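Local coordinates for protein pseudoperoxidase (Leishmania major, PDB 5VIA) that binds heme b between axial cysteine and histidine ligands and is a pseudoperoxidase of the heme peroxidase family, at residues L144-L155 / W266-M277; H194-V203 / L215-V224. All coordinates share one frame; numbering follows the deposited sequence. Where two conformers were deposited one is given.

Contact 1. Residues L144-L155 / W266-M277; sequences LGGLTEAECVAL and WREQFQSAFTKM. With HEM (protoporphyrin IX containing Fe), chain B.
Carboxylate oxygen OE1 of E151 is gripped from both segments. In one of the two deposited conformers of K276, its NZ approaches on the syn lone pair, making a salt bridge with OE1 to NZ at 2.8 Å, while the amide N of T148 meets OE1 from the anti side. The other oxygen, OE2, accepts a short bond of 2.6 Å from S272 OG, so T148 and S272 fix the rotation of the carboxylate and K276 adds to their hold. T148 also takes E151 N on its OG1, completing a capping box at the start of helix 149-155. In the same conformer K276 runs extended past L147, whose CD2 lies 3.5 Å from K276 CD, and its NZ reaches G146 O at 3.0 Å. G145 runs near the backbone of K276 with phi at 110°, a conformation glycine adopts readily.

Small residues let the helices approach to 7.9 Å at 94°: A273 CB sits 3.3 Å from E151 O, and A154 CB packs on the backbone of Q269 and F270. Beside it, W266 NE1 donates to A154 O (3.1 Å) in the carbonyl plane, and the edge of F270 meets the same oxygen. L155 and M277 are heme-pocket residues, so the crossing forms part of that pocket's wall; L155 CG and M277 CE each come within 3.6 Å of vinyl carbon CBC. Helix 33-49 adjoins L144, F274 and M277, whereas helix 250-261 packs against E149, V153 and Q269.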
loop_
_atom_site.group_PDB
_atom_site.type_symbol
_atom_site.label_atom_id
_atom_site.label_comp_id
_atom_site.label_asym_id
_atom_site.label_seq_id
_atom_site.Cartn_x
_atom_site.Cartn_y
_atom_site.Cartn_z
ATOM N N LEU A 144 5.425 -11.079 -0.495
ATOM C CA LEU A 144 5.398 -10.220 0.688
ATOM C C LEU A 144 5.088 -11.025 1.948
ATOM O O LEU A 144 4.156 -10.689 2.679
ATOM C CB LEU A 144 4.343 -9.114 0.508
ATOM C CG LEU A 144 4.461 -8.267 -0.775
ATOM C CD1 LEU A 144 3.397 -7.182 -0.820
ATOM C CD2 LEU A 144 5.827 -7.624 -0.874
ATOM N N GLY A 145 5.850 -12.097 2.183
ATOM C CA GLY A 145 5.684 -12.910 3.378
ATOM C C GLY A 145 5.095 -14.293 3.116
ATOM O O GLY A 145 4.821 -15.037 4.054
ATOM N N GLY A 146 4.897 -14.639 1.849
ATOM C CA GLY A 146 4.232 -15.880 1.500
ATOM C C GLY A 146 2.733 -15.763 1.705
ATOM O O GLY A 146 2.155 -16.481 2.528
ATOM N N LEU A 147 2.113 -14.845 0.962
ATOM C CA LEU A 147 0.675 -14.621 1.046
ATOM C C LEU A 147 -0.098 -15.663 0.236
ATOM O O LEU A 147 0.386 -16.127 -0.807
ATOM C CB LEU A 147 0.328 -13.225 0.491
ATOM C CG LEU A 147 1.029 -12.000 1.060
ATOM C CD1 LEU A 147 0.311 -10.744 0.569
ATOM C CD2 LEU A 147 0.991 -12.042 2.542
ATOM N N THR A 148 -1.295 -16.022 0.708
ATOM C CA THR A 148 -2.232 -16.839 -0.067
ATOM C C THR A 148 -2.851 -15.929 -1.125
ATOM O O THR A 148 -2.700 -14.698 -1.049
ATOM C CB THR A 148 -3.393 -17.351 0.795
ATOM O OG1 THR A 148 -4.139 -16.218 1.282
ATOM C CG2 THR A 148 -2.881 -18.180 1.977
ATOM N N GLU A 149 -3.574 -16.500 -2.086
ATOM C CA GLU A 149 -4.222 -15.641 -3.077
ATOM C C GLU A 149 -5.294 -14.750 -2.436
ATOM O O GLU A 149 -5.463 -13.589 -2.821
ATOM C CB GLU A 149 -4.774 -16.425 -4.282
ATOM C CG GLU A 149 -5.293 -15.452 -5.362
ATOM C CD GLU A 149 -5.568 -16.084 -6.708
ATOM O OE1 GLU A 149 -6.263 -17.120 -6.759
ATOM O OE2 GLU A 149 -5.096 -15.527 -7.729
ATOM N N ALA A 150 -5.992 -15.278 -1.436
ATOM C CA ALA A 150 -6.979 -14.490 -0.694
ATOM C C ALA A 150 -6.344 -13.254 -0.047
ATOM O O ALA A 150 -6.908 -12.154 -0.098
ATOM C CB ALA A 150 -7.654 -15.355 0.361
ATOM N N GLU A 151 -5.167 -13.435 0.550
ATOM C CA GLU A 151 -4.457 -12.333 1.192
ATOM C C GLU A 151 -3.962 -11.318 0.161
ATOM O O GLU A 151 -4.047 -10.102 0.392
ATOM C CB GLU A 151 -3.299 -12.864 2.051
ATOM C CG GLU A 151 -3.756 -13.489 3.384
ATOM C CD GLU A 151 -2.697 -14.376 4.036
ATOM O OE1 GLU A 151 -1.772 -14.845 3.333
ATOM O OE2 GLU A 151 -2.807 -14.628 5.261
ATOM N N CYS A 152 -3.454 -11.798 -0.974
ATOM C CA CYS A 152 -2.988 -10.880 -2.024
ATOM C C CYS A 152 -4.114 -9.957 -2.463
ATOM O O CYS A 152 -3.948 -8.731 -2.530
ATOM C CB CYS A 152 -2.511 -11.663 -3.250
ATOM S SG CYS A 152 -0.982 -12.591 -3.019
ATOM N N VAL A 153 -5.260 -10.563 -2.761
ATOM C CA VAL A 153 -6.423 -9.821 -3.256
ATOM C C VAL A 153 -6.945 -8.870 -2.188
ATOM O O VAL A 153 -7.335 -7.731 -2.484
ATOM C CB VAL A 153 -7.523 -10.792 -3.710
ATOM C CG1 VAL A 153 -8.826 -10.057 -4.030
ATOM C CG2 VAL A 153 -7.037 -11.609 -4.906
ATOM N N ALA A 154 -6.917 -9.324 -0.939
ATOM C CA ALA A 154 -7.375 -8.510 0.183
ATOM C C ALA A 154 -6.543 -7.244 0.347
ATOM O O ALA A 154 -7.048 -6.188 0.769
ATOM C CB ALA A 154 -7.355 -9.335 1.474
ATOM N N LEU A 155 -5.258 -7.343 0.021
ATOM C CA LEU A 155 -4.338 -6.235 0.241
ATOM C C LEU A 155 -4.628 -5.096 -0.721
ATOM O O LEU A 155 -4.355 -3.933 -0.419
ATOM C CB LEU A 155 -2.907 -6.738 0.051
ATOM C CG LEU A 155 -1.730 -6.135 0.809
ATOM C CD1 LEU A 155 -2.053 -5.730 2.272
ATOM C CD2 LEU A 155 -0.605 -7.167 0.764
ATOM N N TRP A 266 -13.521 -10.038 4.055
ATOM C CA TRP A 266 -12.441 -9.198 3.556
ATOM C C TRP A 266 -11.596 -8.618 4.690
ATOM O O TRP A 266 -10.365 -8.640 4.613
ATOM C CB TRP A 266 -12.937 -8.068 2.640
ATOM C CG TRP A 266 -11.839 -7.056 2.442
ATOM C CD1 TRP A 266 -10.751 -7.171 1.625
ATOM C CD2 TRP A 266 -11.693 -5.804 3.132
ATOM N NE1 TRP A 266 -9.950 -6.053 1.745
ATOM C CE2 TRP A 266 -10.507 -5.203 2.665
ATOM C CE3 TRP A 266 -12.462 -5.131 4.088
ATOM C CZ2 TRP A 266 -10.065 -3.968 3.131
ATOM C CZ3 TRP A 266 -12.030 -3.900 4.542
ATOM C CH2 TRP A 266 -10.844 -3.330 4.064
ATOM N N ARG A 267 -12.240 -8.100 5.738
ATOM C CA ARG A 267 -11.488 -7.510 6.853
ATOM C C ARG A 267 -10.522 -8.507 7.502
ATOM O O ARG A 267 -9.392 -8.160 7.880
ATOM C CB ARG A 267 -12.427 -6.941 7.915
ATOM C CG ARG A 267 -13.101 -5.631 7.507
ATOM C CD ARG A 267 -13.737 -4.931 8.703
ATOM N NE ARG A 267 -14.816 -5.706 9.301
ATOM C CZ ARG A 267 -16.109 -5.444 9.121
ATOM N NH1 ARG A 267 -16.479 -4.422 8.360
ATOM N NH2 ARG A 267 -17.034 -6.198 9.703
ATOM N N GLU A 268 -10.967 -9.750 7.628
ATOM C CA GLU A 268 -10.130 -10.789 8.223
ATOM C C GLU A 268 -8.888 -11.032 7.376
ATOM O O GLU A 268 -7.760 -11.036 7.886
ATOM C CB GLU A 268 -10.926 -12.087 8.351
ATOM C CG GLU A 268 -10.099 -13.251 8.847
ATOM C CD GLU A 268 -10.841 -14.564 8.750
ATOM O OE1 GLU A 268 -11.215 -15.110 9.814
ATOM O OE2 GLU A 268 -11.046 -15.049 7.611
ATOM N N GLN A 269 -9.101 -11.228 6.078
ATOM C CA GLN A 269 -8.011 -11.509 5.145
ATOM C C GLN A 269 -7.066 -10.309 4.991
ATOM O O GLN A 269 -5.849 -10.470 4.849
ATOM C CB GLN A 269 -8.600 -11.929 3.795
ATOM C CG GLN A 269 -9.413 -13.224 3.888
ATOM C CD GLN A 269 -8.536 -14.404 4.269
ATOM O OE1 GLN A 269 -7.419 -14.535 3.765
ATOM N NE2 GLN A 269 -9.031 -15.268 5.165
ATOM N N PHE A 270 -7.633 -9.106 5.029
ATOM C CA PHE A 270 -6.840 -7.888 4.910
ATOM C C PHE A 270 -5.841 -7.784 6.050
ATOM O O PHE A 270 -4.661 -7.524 5.834
ATOM C CB PHE A 270 -7.757 -6.644 4.926
ATOM C CG PHE A 270 -7.000 -5.342 4.912
ATOM C CD1 PHE A 270 -6.521 -4.824 3.724
ATOM C CD2 PHE A 270 -6.750 -4.648 6.094
ATOM C CE1 PHE A 270 -5.805 -3.624 3.702
ATOM C CE2 PHE A 270 -6.041 -3.443 6.083
ATOM C CZ PHE A 270 -5.574 -2.934 4.881
ATOM N N GLN A 271 -6.315 -7.981 7.273
ATOM C CA GLN A 271 -5.457 -7.782 8.431
ATOM C C GLN A 271 -4.397 -8.863 8.473
ATOM O O GLN A 271 -3.242 -8.601 8.819
ATOM C CB GLN A 271 -6.286 -7.726 9.725
ATOM C CG GLN A 271 -7.254 -6.526 9.743
ATOM C CD GLN A 271 -7.971 -6.363 11.061
ATOM O OE1 GLN A 271 -7.443 -5.754 11.990
ATOM N NE2 GLN A 271 -9.188 -6.888 11.147
ATOM N N SER A 272 -4.777 -10.075 8.091
ATOM C CA SER A 272 -3.808 -11.155 8.031
ATOM C C SER A 272 -2.724 -10.874 6.984
ATOM O O SER A 272 -1.528 -11.064 7.238
ATOM C CB SER A 272 -4.517 -12.483 7.747
ATOM O OG SER A 272 -3.562 -13.463 7.418
ATOM N N ALA A 273 -3.143 -10.409 5.811
ATOM C CA ALA A 273 -2.198 -10.048 4.755
ATOM C C ALA A 273 -1.299 -8.890 5.173
ATOM O O ALA A 273 -0.079 -8.920 4.950
ATOM C CB ALA A 273 -2.945 -9.678 3.475
ATOM N N PHE A 274 -1.899 -7.853 5.752
ATOM C CA PHE A 274 -1.125 -6.650 6.053
ATOM C C PHE A 274 -0.070 -6.966 7.099
ATOM O O PHE A 274 1.075 -6.530 7.000
ATOM C CB PHE A 274 -2.034 -5.499 6.505
ATOM C CG PHE A 274 -1.410 -4.144 6.331
ATOM C CD1 PHE A 274 -0.557 -3.633 7.295
ATOM C CD2 PHE A 274 -1.666 -3.384 5.197
ATOM C CE1 PHE A 274 0.032 -2.375 7.142
ATOM C CE2 PHE A 274 -1.072 -2.115 5.038
ATOM C CZ PHE A 274 -0.222 -1.627 6.012
ATOM N N THR A 275 -0.449 -7.753 8.099
ATOM C CA THR A 275 0.517 -8.204 9.087
ATOM C C THR A 275 1.678 -9.006 8.470
ATOM O O THR A 275 2.845 -8.744 8.785
ATOM C CB THR A 275 -0.186 -8.998 10.215
ATOM O OG1 THR A 275 -0.893 -8.074 11.051
ATOM C CG2 THR A 275 0.830 -9.768 11.065
ATOM N N LYS A 276 1.387 -9.980 7.608
ATOM C CA LYS A 276 2.456 -10.726 6.931
ATOM C C LYS A 276 3.363 -9.778 6.148
ATOM O O LYS A 276 4.588 -9.914 6.157
ATOM C CB LYS A 276 1.883 -11.757 5.957
ATOM C CG LYS A 276 1.314 -13.043 6.567
ATOM C CD LYS A 276 1.031 -14.042 5.425
ATOM C CE LYS A 276 0.553 -15.426 5.883
ATOM N NZ LYS A 276 0.153 -16.290 4.702
ATOM N N MET A 277 2.757 -8.822 5.457
ATOM C CA MET A 277 3.545 -7.875 4.679
ATOM C C MET A 277 4.520 -7.090 5.543
ATOM O O MET A 277 5.692 -6.971 5.201
ATOM C CB MET A 277 2.635 -6.903 3.918
ATOM C CG MET A 277 3.426 -5.946 3.041
ATOM S SD MET A 277 2.375 -4.779 2.161
ATOM C CE MET A 277 1.744 -3.814 3.535
HETATM C CHA HEM B . -1.284 4.190 -4.952
HETATM C CHB HEM B . -0.625 0.829 -8.420
HETATM C CHC HEM B . 0.085 -2.435 -4.896
HETATM C CHD HEM B . -1.306 0.766 -1.491
HETATM C C1A HEM B . -1.088 3.568 -6.161
HETATM C C2A HEM B . -0.978 4.260 -7.426
HETATM C C3A HEM B . -0.792 3.354 -8.381
HETATM C C4A HEM B . -0.784 2.032 -7.759
HETATM C CMA HEM B . -0.622 3.639 -9.884
HETATM C CAA HEM B . -1.016 5.793 -7.609
HETATM C CBA HEM B . 0.375 6.253 -7.132
HETATM C CGA HEM B . 0.565 7.752 -7.214
HETATM O O1A HEM B . 0.499 8.302 -8.342
HETATM O O2A HEM B . 0.818 8.390 -6.156
HETATM C C1B HEM B . -0.345 -0.366 -7.787
HETATM C C2B HEM B . -0.067 -1.639 -8.410
HETATM C C3B HEM B . 0.154 -2.551 -7.452
HETATM C C4B HEM B . -0.024 -1.887 -6.162
HETATM C CMB HEM B . 0.001 -1.874 -9.927
HETATM C CAB HEM B . 0.489 -4.036 -7.743
HETATM C CBB HEM B . 1.205 -4.785 -6.897
HETATM C C1C HEM B . -0.234 -1.873 -3.672
HETATM C C2C HEM B . -0.214 -2.546 -2.366
HETATM C C3C HEM B . -0.600 -1.641 -1.426
HETATM C C4C HEM B . -0.874 -0.386 -2.112
HETATM C CMC HEM B . 0.203 -4.030 -2.164
HETATM C CAC HEM B . -0.754 -1.727 0.110
HETATM C CBC HEM B . -0.362 -2.787 0.830
HETATM C C1D HEM B . -1.451 1.990 -2.098
HETATM C C2D HEM B . -1.885 3.204 -1.438
HETATM C C3D HEM B . -1.882 4.275 -2.520
HETATM C C4D HEM B . -1.446 3.597 -3.724
HETATM C CMD HEM B . -2.269 3.380 0.047
HETATM C CAD HEM B . -2.243 5.774 -2.349
HETATM C CBD HEM B . -0.929 6.452 -1.938
HETATM C CGD HEM B . -1.098 7.942 -1.767
HETATM O O1D HEM B . -0.061 8.657 -1.629
HETATM O O2D HEM B . -2.266 8.406 -1.777
HETATM N NA HEM B . -0.973 2.202 -6.398
HETATM N NB HEM B . -0.322 -0.552 -6.422
HETATM N NC HEM B . -0.646 -0.552 -3.472
HETATM N ND HEM B . -1.215 2.254 -3.445
HETATM FE FE HEM B . -0.735 0.861 -4.962
HETATM O O HOH W 1 -5.828 -16.725 3.383
#

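Contact 2. Residues H194-V203 / L215-V224; sequences HERAFAPLTV and LPQTLRCVYV
V203 CG1 meets L215 CD2 at 3.9 Å, while V203 CG2 reaches L219 CD1 and the ring of P216. The beta-branch suits this place because it sends two methyls in diverging directions. V203, L201 and V222 bury the most surface here. L201 turns its CB onto C221 CB, 3.9 Å away, and its backbone N donates to L219 O at 3.0 Å. Two further backbone bonds join A199 and C221, an antiparallel hydrogen-bonded pair, with A199 N to C221 O at 2.9 Å. P200 lacks an N-H and falls opposite R220 in a non-hydrogen-bonded pair, where proline costs the sheet no bond on this side.

V222 has CG1 set between its backbone N and carbonyl carbon (chi1 72°), which lays that methyl over one face of the F198 ring, 4.2 Å from the centroid. Its CG2 meets A197 CB. Farther on, V224 CG2 makes a second CH-pi contact over the H194 ring. Strand 199-200 is an outer strand of the sheet whose middle strand, 219-224, also pairs with 235-240, and F190 of helix 186-194 packs on F198, V222 and V224. Where the strands part, one water bridges L201 O, P216 O and L219 N, and another joins V203 N to P216 O. Three backbone bonds thus need help from apolar packing and from waters that satisfy separated N-H and C=O groups; no ion pair links the segments.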
loop_
_atom_site.group_PDB
_atom_site.type_symbol
_atom_site.label_atom_id
_atom_site.label_comp_id
_atom_site.label_asym_id
_atom_site.label_seq_id
_atom_site.Cartn_x
_atom_site.Cartn_y
_atom_site.Cartn_z
ATOM N N HIS A 194 -17.388 -1.246 -13.028
ATOM C CA HIS A 194 -16.879 -0.477 -14.160
ATOM C C HIS A 194 -15.927 -1.247 -15.063
ATOM O O HIS A 194 -15.372 -0.673 -16.004
ATOM C CB HIS A 194 -16.207 0.802 -13.653
ATOM C CG HIS A 194 -17.133 1.686 -12.876
ATOM N ND1 HIS A 194 -17.064 1.816 -11.507
ATOM C CD2 HIS A 194 -18.172 2.455 -13.280
ATOM C CE1 HIS A 194 -18.012 2.645 -11.099
ATOM N NE2 HIS A 194 -18.696 3.046 -12.153
ATOM N N GLU A 195 -15.759 -2.539 -14.784
ATOM C CA GLU A 195 -14.813 -3.391 -15.505
ATOM C C GLU A 195 -14.815 -3.189 -17.019
ATOM O O GLU A 195 -13.757 -3.014 -17.621
ATOM C CB GLU A 195 -15.084 -4.868 -15.202
ATOM C CG GLU A 195 -14.024 -5.799 -15.773
ATOM C CD GLU A 195 -14.388 -7.264 -15.636
ATOM O OE1 GLU A 195 -15.475 -7.563 -15.089
ATOM O OE2 GLU A 195 -13.589 -8.110 -16.092
ATOM N N ARG A 196 -15.995 -3.197 -17.626
ATOM C CA ARG A 196 -16.088 -3.118 -19.079
ATOM C C ARG A 196 -16.033 -1.700 -19.648
ATOM O O ARG A 196 -16.053 -1.529 -20.867
ATOM C CB ARG A 196 -17.349 -3.829 -19.570
ATOM C CG ARG A 196 -17.282 -5.340 -19.458
ATOM C CD ARG A 196 -18.648 -5.977 -19.694
ATOM N NE ARG A 196 -19.544 -5.779 -18.555
ATOM C CZ ARG A 196 -20.783 -6.256 -18.487
ATOM N NH1 ARG A 196 -21.281 -6.961 -19.495
ATOM N NH2 ARG A 196 -21.526 -6.028 -17.411
ATOM N N ALA A 197 -15.956 -0.689 -18.785
ATOM C CA ALA A 197 -15.942 0.702 -19.258
ATOM C C ALA A 197 -14.562 1.358 -19.191
ATOM O O ALA A 197 -14.376 2.474 -19.678
ATOM C CB ALA A 197 -16.970 1.547 -18.507
ATOM N N PHE A 198 -13.599 0.673 -18.592
ATOM C CA PHE A 198 -12.236 1.192 -18.528
ATOM C C PHE A 198 -11.602 1.298 -19.920
ATOM O O PHE A 198 -11.679 0.364 -20.727
ATOM C CB PHE A 198 -11.382 0.322 -17.608
ATOM C CG PHE A 198 -11.548 0.637 -16.145
ATOM C CD1 PHE A 198 -10.803 1.647 -15.553
ATOM C CD2 PHE A 198 -12.437 -0.076 -15.362
ATOM C CE1 PHE A 198 -10.940 1.932 -14.206
ATOM C CE2 PHE A 198 -12.575 0.204 -14.010
ATOM C CZ PHE A 198 -11.830 1.209 -13.434
ATOM N N ALA A 199 -10.991 2.445 -20.205
ATOM C CA ALA A 199 -10.361 2.678 -21.501
ATOM C C ALA A 199 -8.902 3.062 -21.277
ATOM O O ALA A 199 -8.556 3.575 -20.210
ATOM C CB ALA A 199 -11.101 3.766 -22.267
ATOM N N PRO A 200 -8.036 2.780 -22.264
ATOM C CA PRO A 200 -6.616 3.142 -22.165
ATOM C C PRO A 200 -6.443 4.626 -21.873
ATOM O O PRO A 200 -7.164 5.435 -22.442
ATOM C CB PRO A 200 -6.081 2.829 -23.565
ATOM C CG PRO A 200 -6.944 1.726 -24.049
ATOM C CD PRO A 200 -8.317 1.965 -23.458
ATOM N N LEU A 201 -5.508 4.970 -20.991
ATOM C CA LEU A 201 -5.237 6.366 -20.661
ATOM C C LEU A 201 -3.826 6.727 -21.089
ATOM O O LEU A 201 -2.864 6.042 -20.730
ATOM C CB LEU A 201 -5.396 6.611 -19.156
ATOM C CG LEU A 201 -4.994 7.996 -18.634
ATOM C CD1 LEU A 201 -5.983 9.050 -19.085
ATOM C CD2 LEU A 201 -4.862 8.000 -17.115
ATOM N N THR A 202 -3.696 7.795 -21.867
ATOM C CA THR A 202 -2.375 8.278 -22.231
ATOM C C THR A 202 -1.934 9.286 -21.191
ATOM O O THR A 202 -2.616 10.280 -20.960
ATOM C CB THR A 202 -2.372 8.957 -23.605
ATOM O OG1 THR A 202 -2.653 7.985 -24.619
ATOM C CG2 THR A 202 -1.014 9.581 -23.884
ATOM N N VAL A 203 -0.803 9.033 -20.547
ATOM C CA VAL A 203 -0.252 10.020 -19.633
ATOM C C VAL A 203 0.745 10.862 -20.424
ATOM O O VAL A 203 1.777 10.359 -20.865
ATOM C CB VAL A 203 0.399 9.362 -18.396
ATOM C CG1 VAL A 203 0.937 10.413 -17.451
ATOM C CG2 VAL A 203 -0.613 8.490 -17.671
ATOM N N LEU A 215 6.784 7.591 -18.681
ATOM C CA LEU A 215 5.378 7.666 -18.284
ATOM C C LEU A 215 4.690 6.317 -18.455
ATOM O O LEU A 215 4.989 5.578 -19.394
ATOM C CB LEU A 215 4.662 8.758 -19.082
ATOM C CG LEU A 215 5.199 10.150 -18.756
ATOM C CD1 LEU A 215 4.624 11.185 -19.674
ATOM C CD2 LEU A 215 4.881 10.496 -17.316
ATOM N N PRO A 216 3.766 5.987 -17.545
ATOM C CA PRO A 216 3.140 4.663 -17.600
ATOM C C PRO A 216 2.249 4.500 -18.830
ATOM O O PRO A 216 1.638 5.476 -19.309
ATOM C CB PRO A 216 2.329 4.594 -16.296
ATOM C CG PRO A 216 2.162 5.982 -15.843
ATOM C CD PRO A 216 3.320 6.774 -16.382
ATOM N N GLN A 217 2.193 3.275 -19.345
ATOM C CA GLN A 217 1.496 2.995 -20.592
ATOM C C GLN A 217 0.323 2.047 -20.394
ATOM O O GLN A 217 -0.441 1.804 -21.325
ATOM C CB GLN A 217 2.471 2.381 -21.599
ATOM C CG GLN A 217 3.752 3.179 -21.828
ATOM C CD GLN A 217 4.653 2.542 -22.880
ATOM O OE1 GLN A 217 4.477 1.375 -23.240
ATOM N NE2 GLN A 217 5.621 3.306 -23.375
ATOM N N THR A 218 0.183 1.512 -19.185
ATOM C CA THR A 218 -0.817 0.488 -18.925
ATOM C C THR A 218 -1.944 1.014 -18.048
ATOM O O THR A 218 -2.790 0.244 -17.586
ATOM C CB THR A 218 -0.197 -0.739 -18.213
ATOM O OG1 THR A 218 -0.017 -0.427 -16.832
ATOM C CG2 THR A 218 1.152 -1.093 -18.831
ATOM N N LEU A 219 -1.962 2.315 -17.793
ATOM C CA LEU A 219 -3.042 2.851 -16.976
ATOM C C LEU A 219 -4.337 2.881 -17.771
ATOM O O LEU A 219 -4.333 3.146 -18.978
ATOM C CB LEU A 219 -2.708 4.232 -16.423
ATOM C CG LEU A 219 -1.503 4.353 -15.487
ATOM C CD1 LEU A 219 -1.389 5.783 -14.970
ATOM C CD2 LEU A 219 -1.563 3.369 -14.324
ATOM N N ARG A 220 -5.442 2.567 -17.106
ATOM C CA ARG A 220 -6.740 2.658 -17.751
ATOM C C ARG A 220 -7.669 3.505 -16.900
ATOM O O ARG A 220 -7.417 3.728 -15.713
ATOM C CB ARG A 220 -7.330 1.276 -18.031
ATOM C CG ARG A 220 -6.507 0.434 -19.009
ATOM C CD ARG A 220 -7.325 -0.736 -19.527
ATOM N NE ARG A 220 -6.520 -1.753 -20.204
ATOM C CZ ARG A 220 -6.727 -3.065 -20.079
ATOM N NH1 ARG A 220 -7.708 -3.513 -19.302
ATOM N NH2 ARG A 220 -5.956 -3.936 -20.722
ATOM N N CYS A 221 -8.748 3.970 -17.510
ATOM C CA CYS A 221 -9.477 5.090 -16.954
ATOM C C CYS A 221 -10.979 4.978 -17.179
ATOM O O CYS A 221 -11.431 4.588 -18.262
ATOM C CB CYS A 221 -8.956 6.371 -17.608
ATOM S SG CYS A 221 -9.734 7.880 -17.052
ATOM N N VAL A 222 -11.743 5.308 -16.140
ATOM C CA VAL A 222 -13.166 5.571 -16.287
ATOM C C VAL A 222 -13.496 6.897 -15.602
ATOM O O VAL A 222 -12.850 7.268 -14.618
ATOM C CB VAL A 222 -14.042 4.426 -15.727
ATOM C CG1 VAL A 222 -14.019 4.401 -14.205
ATOM C CG2 VAL A 222 -15.462 4.561 -16.231
ATOM N N TYR A 223 -14.468 7.621 -16.152
ATOM C CA TYR A 223 -14.954 8.849 -15.533
ATOM C C TYR A 223 -16.314 8.587 -14.917
ATOM O O TYR A 223 -17.237 8.125 -15.597
ATOM C CB TYR A 223 -15.032 9.995 -16.546
ATOM C CG TYR A 223 -13.675 10.495 -16.980
ATOM C CD1 TYR A 223 -13.021 11.501 -16.276
ATOM C CD2 TYR A 223 -13.043 9.957 -18.095
ATOM C CE1 TYR A 223 -11.781 11.959 -16.677
ATOM C CE2 TYR A 223 -11.800 10.406 -18.498
ATOM C CZ TYR A 223 -11.175 11.403 -17.785
ATOM O OH TYR A 223 -9.940 11.851 -18.200
ATOM N N VAL A 224 -16.430 8.878 -13.627
ATOM C CA VAL A 224 -17.625 8.530 -12.871
ATOM C C VAL A 224 -18.248 9.798 -12.295
ATOM O O VAL A 224 -17.539 10.667 -11.790
ATOM C CB VAL A 224 -17.284 7.534 -11.736
ATOM C CG1 VAL A 224 -18.531 7.113 -10.997
ATOM C CG2 VAL A 224 -16.593 6.307 -12.305
HETATM O O HOH W 2 -1.083 4.741 -19.191
HETATM O O HOH W 3 1.022 7.016 -21.479
#

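The two contacts lie apart in the fold, their centres 26 Å from one another and their nearest atoms about 13 Å apart. Along the chain contact 2 is nested inside contact 1: helix 149-155 comes first, then strands 199-200 and 219-224, and helix 263-279 returns to close the loop. They share no secondary structure, since contact 1 crosses two helices and contact 2 pairs an edge strand with the central strand of a three-stranded antiparallel sheet. The heme relates them: contact 1 lines its pocket directly through L155 and M277, whereas contact 2 comes near the heme only through L219, whose side chain is about 5 Å from it.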